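Local atomic coordinates of deoxyuridine 5'-triphosphate nucleotidohydrolase (Entamoeba histolytica, PDB entry 3LQW), a protein that probably hydrolyses dUTP to dUMP and diphosphate with the help of magnesium, supplying a thymidine nucleotide precursor and keeping uracil out of DNA. Residues V32-V37 / G123-R128. Residues are numbered along the deposited sequence; the frame is centred on the assembly and turned at random.
Sequences VEDAIV and GRKGDR
The carboxylate of Asp34 receives the ammonium group of Lys125 at one oxygen: Lys125 NZ reaches Asp34 OD2 at 2.7 Å in a hydrogen-bonded salt bridge. The nitrogen comes from above the carboxylate, standing 39° out of its plane. OD1 of Asp34 is farther off, 4.0 Å from Lys125 NZ. The two side chains cross at roughly a right angle. Lys125 can span the gap because its CG is anti to the backbone N (chi1 -173°) and every later torsion is extended, while the short Asp34, in the type I turn Val32-Ala35, holds its acid out toward the other segment. Both residues are exposed, so solvent probably weakens the attraction between their charges.

A second flat acid, that of Asp127, works inside the other segment. Its OD2 accepts the backbone N-H of Arg124 at 2.8 Å from above the carboxylate plane, and Asp127 N returns a bond to Arg124 O, together bracing the type II turn Arg124-Asp127. Gly126 suits the third position of that turn, since its positive phi of 91° would jam a CB against the preceding carbonyl oxygen. Ile36 also reaches this turn: its CD1 lies 3.8 Å from Gly126 CA, a small apolar contact beside the ionic one.

Asn53 touches both Asp34 and Lys125, and Ile36 rests on Tyr51. The contact thus joins, at the surface of the beta-rich dUTPase subunit, the loop between strands 25-30 and 39-40 to the turn between strands 121-123 and 128-136; backbone bonds from Gly126 and Asp127 to Ser52 tie this turn to the chain just beyond strand 47-51.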
loop_
_atom_site.group_PDB
_atom_site.type_symbol
_atom_site.label_atom_id
_atom_site.label_comp_id
_atom_site.label_asym_id
_atom_site.label_seq_id
_atom_site.Cartn_x
_atom_site.Cartn_y
_atom_site.Cartn_z
ATOM N N VAL A 32 17.266 21.394 -2.907
ATOM C CA VAL A 32 18.599 21.577 -3.476
ATOM C C VAL A 32 18.417 21.872 -4.947
ATOM O O VAL A 32 17.413 21.487 -5.557
ATOM C CB VAL A 32 19.515 20.353 -3.287
ATOM C CG1 VAL A 32 19.924 20.240 -1.846
ATOM C CG2 VAL A 32 18.818 19.104 -3.751
ATOM N N GLU A 33 19.347 22.640 -5.509
ATOM C CA GLU A 33 19.136 23.185 -6.843
ATOM C C GLU A 33 18.980 22.154 -7.949
ATOM O O GLU A 33 18.285 22.389 -8.926
ATOM C CB GLU A 33 20.291 24.122 -7.205
ATOM N N ASP A 34 19.625 20.999 -7.801
ATOM C CA ASP A 34 19.534 19.977 -8.826
ATOM C C ASP A 34 18.479 18.906 -8.538
ATOM O O ASP A 34 18.444 17.906 -9.246
ATOM C CB ASP A 34 20.898 19.316 -9.109
ATOM C CG ASP A 34 21.520 18.647 -7.890
ATOM O OD1 ASP A 34 20.889 18.512 -6.813
ATOM O OD2 ASP A 34 22.703 18.255 -8.022
ATOM N N ALA A 35 17.606 19.128 -7.558
ATOM C CA ALA A 35 16.470 18.199 -7.367
ATOM C C ALA A 35 15.603 18.182 -8.623
ATOM O O ALA A 35 15.473 19.197 -9.325
ATOM C CB ALA A 35 15.649 18.622 -6.181
ATOM N N ILE A 36 14.959 17.060 -8.904
ATOM C CA ILE A 36 14.054 16.909 -10.024
ATOM C C ILE A 36 12.622 16.946 -9.528
ATOM O O ILE A 36 12.228 16.135 -8.670
ATOM C CB ILE A 36 14.331 15.605 -10.797
ATOM C CG1 ILE A 36 15.765 15.584 -11.331
ATOM C CG2 ILE A 36 13.351 15.442 -11.944
ATOM C CD1 ILE A 36 16.197 14.234 -11.894
ATOM N N VAL A 37 11.824 17.859 -10.051
ATOM C CA VAL A 37 10.421 17.921 -9.692
ATOM C C VAL A 37 9.730 16.614 -10.146
ATOM O O VAL A 37 9.854 16.207 -11.288
ATOM C CB VAL A 37 9.708 19.155 -10.331
ATOM C CG1 VAL A 37 8.239 19.164 -10.015
ATOM C CG2 VAL A 37 10.343 20.450 -9.855
ATOM N N GLY A 123 21.779 2.312 -7.286
ATOM C CA GLY A 123 20.931 3.432 -7.656
ATOM C C GLY A 123 21.751 4.643 -8.032
ATOM O O GLY A 123 22.787 4.923 -7.412
ATOM N N ARG A 124 21.255 5.367 -9.027
ATOM C CA ARG A 124 21.970 6.558 -9.516
ATOM C C ARG A 124 21.153 7.815 -9.318
ATOM O O ARG A 124 19.926 7.802 -9.423
ATOM C CB ARG A 124 22.292 6.436 -11.006
ATOM N N LYS A 125 21.852 8.905 -9.044
ATOM C CA LYS A 125 21.252 10.208 -9.025
ATOM C C LYS A 125 20.447 10.451 -10.305
ATOM O O LYS A 125 20.922 10.194 -11.427
ATOM C CB LYS A 125 22.351 11.257 -8.902
ATOM C CG LYS A 125 21.845 12.634 -8.705
ATOM C CD LYS A 125 23.029 13.609 -8.453
ATOM C CE LYS A 125 22.589 15.030 -8.125
ATOM N NZ LYS A 125 23.739 15.853 -7.569
ATOM N N GLY A 126 19.191 10.885 -10.129
ATOM C CA GLY A 126 18.282 11.095 -11.240
ATOM C C GLY A 126 17.413 9.911 -11.648
ATOM O O GLY A 126 16.511 10.049 -12.477
ATOM N N ASP A 127 17.671 8.727 -11.066
ATOM C CA ASP A 127 16.859 7.533 -11.323
ATOM C C ASP A 127 15.468 7.700 -10.706
ATOM O O ASP A 127 15.340 8.213 -9.615
ATOM C CB ASP A 127 17.492 6.295 -10.642
ATOM C CG ASP A 127 18.664 5.680 -11.419
ATOM O OD1 ASP A 127 18.976 6.158 -12.539
ATOM O OD2 ASP A 127 19.253 4.697 -10.872
ATOM N N ARG A 128 14.471 7.204 -11.409
ATOM C CA ARG A 128 13.128 7.075 -10.837
ATOM C C ARG A 128 13.142 5.886 -9.883
ATOM O O ARG A 128 13.485 4.755 -10.289
ATOM C CB ARG A 128 12.099 6.845 -11.936
ATOM C CG ARG A 128 11.848 8.054 -12.783
ATOM C CD ARG A 128 10.951 7.715 -13.945
ATOM N NE ARG A 128 11.820 7.541 -15.086
ATOM C CZ ARG A 128 11.981 8.429 -16.085
ATOM N NH1 ARG A 128 12.843 8.159 -17.059
ATOM N NH2 ARG A 128 11.280 9.569 -16.150
#